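Local structure of anopheles Plasmodium-responsive Leucine-rich repeat protein 1B (Anopheles gambiae, 4XGO) at residues 279-284 with 300-305. The protein probably takes part in the mosquito response to Plasmodium, perhaps by binding proteins such as LRIM1; this chain is its leucine-rich repeat domain. Sequence-based numbering, arbitrary orientation.
Sequences LDHNSI and LSHNDW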
loop_
_atom_site.group_PDB
_atom_site.type_symbol
_atom_site.label_atom_id
_atom_site.label_comp_id
_atom_site.label_asym_id
_atom_site.label_seq_id
_atom_site.Cartn_x
_atom_site.Cartn_y
_atom_site.Cartn_z
ATOM N N LEU A 279 10.633 23.485 -21.931
ATOM C CA LEU A 279 11.894 24.122 -21.524
ATOM C C LEU A 279 11.831 24.791 -20.171
ATOM O O LEU A 279 12.811 25.426 -19.729
ATOM C CB LEU A 279 12.322 25.156 -22.561
ATOM C CG LEU A 279 12.522 24.650 -23.974
ATOM C CD1 LEU A 279 12.853 25.818 -24.876
ATOM C CD2 LEU A 279 13.602 23.573 -24.011
ATOM N N ASP A 280 10.694 24.664 -19.490
ATOM C CA ASP A 280 10.511 25.361 -18.235
ATOM C C ASP A 280 11.503 24.864 -17.180
ATOM O O ASP A 280 11.960 23.718 -17.215
ATOM C CB ASP A 280 9.051 25.232 -17.730
ATOM C CG ASP A 280 8.674 23.805 -17.437
ATOM O OD1 ASP A 280 8.278 23.088 -18.368
ATOM O OD2 ASP A 280 8.838 23.376 -16.269
ATOM N N HIS A 281 11.793 25.739 -16.226
ATOM C CA HIS A 281 12.671 25.455 -15.095
ATOM C C HIS A 281 14.108 25.119 -15.533
ATOM O O HIS A 281 14.600 24.003 -15.372
ATOM C CB HIS A 281 12.067 24.357 -14.190
ATOM C CG HIS A 281 10.837 24.796 -13.470
ATOM N ND1 HIS A 281 9.579 24.701 -14.020
ATOM C CD2 HIS A 281 10.675 25.365 -12.252
ATOM C CE1 HIS A 281 8.688 25.160 -13.157
ATOM N NE2 HIS A 281 9.331 25.593 -12.088
ATOM N N ASN A 282 14.754 26.116 -16.118
ATOM C CA ASN A 282 16.156 26.023 -16.528
ATOM C C ASN A 282 16.767 27.424 -16.314
ATOM O O ASN A 282 16.225 28.214 -15.535
ATOM C CB ASN A 282 16.235 25.536 -17.972
ATOM C CG ASN A 282 16.100 24.036 -18.099
ATOM O OD1 ASN A 282 16.999 23.311 -17.698
ATOM N ND2 ASN A 282 15.005 23.557 -18.720
ATOM N N SER A 283 17.888 27.725 -16.970
ATOM C CA SER A 283 18.534 29.025 -16.854
ATOM C C SER A 283 18.752 29.593 -18.260
ATOM O O SER A 283 19.758 30.217 -18.535
ATOM C CB SER A 283 19.845 28.870 -16.100
ATOM O OG SER A 283 19.628 28.430 -14.760
ATOM N N ILE A 284 17.791 29.369 -19.145
ATOM C CA ILE A 284 17.965 29.708 -20.556
ATOM C C ILE A 284 17.814 31.227 -20.745
ATOM O O ILE A 284 16.925 31.844 -20.178
ATOM C CB ILE A 284 16.975 28.949 -21.442
ATOM C CG1 ILE A 284 17.262 27.452 -21.331
ATOM C CG2 ILE A 284 17.108 29.372 -22.900
ATOM C CD1 ILE A 284 16.096 26.590 -21.773
ATOM N N LEU A 300 8.027 27.647 -21.196
ATOM C CA LEU A 300 9.173 28.567 -21.150
ATOM C C LEU A 300 9.426 29.222 -19.791
ATOM O O LEU A 300 10.416 29.954 -19.635
ATOM C CB LEU A 300 8.936 29.693 -22.166
ATOM C CG LEU A 300 8.749 29.294 -23.621
ATOM C CD1 LEU A 300 8.384 30.515 -24.441
ATOM C CD2 LEU A 300 10.005 28.615 -24.155
ATOM N N SER A 301 8.564 28.981 -18.806
ATOM C CA SER A 301 8.642 29.730 -17.558
ATOM C C SER A 301 9.838 29.296 -16.721
ATOM O O SER A 301 10.458 28.249 -16.993
ATOM C CB SER A 301 7.350 29.605 -16.728
ATOM O OG SER A 301 7.143 28.268 -16.316
ATOM N N HIS A 302 10.172 30.125 -15.727
ATOM C CA HIS A 302 11.268 29.863 -14.805
ATOM C C HIS A 302 12.588 29.650 -15.548
ATOM O O HIS A 302 13.230 28.595 -15.419
ATOM C CB HIS A 302 10.934 28.678 -13.911
ATOM C CG HIS A 302 9.743 28.934 -13.053
ATOM N ND1 HIS A 302 9.854 29.411 -11.764
ATOM C CD2 HIS A 302 8.418 28.859 -13.317
ATOM C CE1 HIS A 302 8.645 29.579 -11.255
ATOM N NE2 HIS A 302 7.759 29.249 -12.176
ATOM N N ASN A 303 12.932 30.660 -16.352
ATOM C CA ASN A 303 14.212 30.725 -17.033
ATOM C C ASN A 303 14.872 32.068 -16.740
ATOM O O ASN A 303 14.632 32.630 -15.667
ATOM C CB ASN A 303 14.046 30.410 -18.521
ATOM C CG ASN A 303 14.053 28.907 -18.791
ATOM O OD1 ASN A 303 15.089 28.258 -18.676
ATOM N ND2 ASN A 303 12.903 28.347 -19.114
ATOM N N ASP A 304 15.745 32.548 -17.628
ATOM C CA ASP A 304 16.431 33.830 -17.436
ATOM C C ASP A 304 16.449 34.614 -18.741
ATOM O O ASP A 304 17.502 35.056 -19.207
ATOM C CB ASP A 304 17.857 33.587 -16.948
ATOM C CG ASP A 304 17.898 33.066 -15.537
ATOM O OD1 ASP A 304 17.696 33.869 -14.593
ATOM O OD2 ASP A 304 18.132 31.852 -15.362
ATOM N N TRP A 305 15.267 34.816 -19.309
ATOM C CA TRP A 305 15.128 35.269 -20.703
ATOM C C TRP A 305 15.634 36.672 -20.973
ATOM O O TRP A 305 15.363 37.607 -20.218
ATOM C CB TRP A 305 13.650 35.263 -21.152
ATOM C CG TRP A 305 13.077 33.925 -21.203
ATOM C CD1 TRP A 305 12.123 33.397 -20.372
ATOM C CD2 TRP A 305 13.436 32.888 -22.111
ATOM N NE1 TRP A 305 11.865 32.099 -20.723
ATOM C CE2 TRP A 305 12.657 31.758 -21.784
ATOM C CE3 TRP A 305 14.336 32.803 -23.175
ATOM C CZ2 TRP A 305 12.777 30.547 -22.467
ATOM C CZ3 TRP A 305 14.447 31.597 -23.855
ATOM C CH2 TRP A 305 13.659 30.505 -23.521
HETATM O O HOH W 1 18.646 30.633 -12.981
#
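The side-chain amide of Asn303 joins the two loops by bonding Leu279 and Ile284, using both of its N-H groups and its oxygen. Asn303 ND2 gives one nearly straight bond to Leu279 O (3.0 Å) and another to Leu300 O (3.0 Å), both lying in the amide plane. Asn303 OD1 accepts from Ile284 N at 3.0 Å. With CG anti to the carbonyl carbon (chi1 -84°), the amide sits beside Asn303's own backbone N, from where ND2 serves a carbonyl of each loop. Each buried carbonyl it reaches has a second donor on the opposite face of its plane: Asn282 ND2 meets Leu279 O at 3.1 Å, and the indole NE1 of Trp305 meets Leu300 O at 2.8 Å. Asn282 repeats the pattern one coil earlier, its ND2 also bonding Leu256 O and its OD1 accepting from Leu261 N. Backbone bonds tie the loops directly: His281 N to Ser301 O, Asn282 N to His302 O and Asp304 N to Ile284 O. Outside this polar core, the imidazoles of His281 and His302 form an offset stack, planes 7° apart and centroids 4.2 Å apart; His258 stacks on His281 too. ND1 of His281 donates to the anti lone pair of Asp280 OD2 at 2.7 Å, which fixes the ring's rotation. A water joins Ser283 OG to Asp304 OD2, while Asp304 OD1 pairs with Lys330. CG2 of Ile284 packs on the CZ3-CH2 rim of Trp305. Asparagines at equivalent positions of successive coils, each bonding the backbone of its own coil and the one before, are a recurring feature of the leucine-rich repeat solenoid, here running into its C-terminal cap.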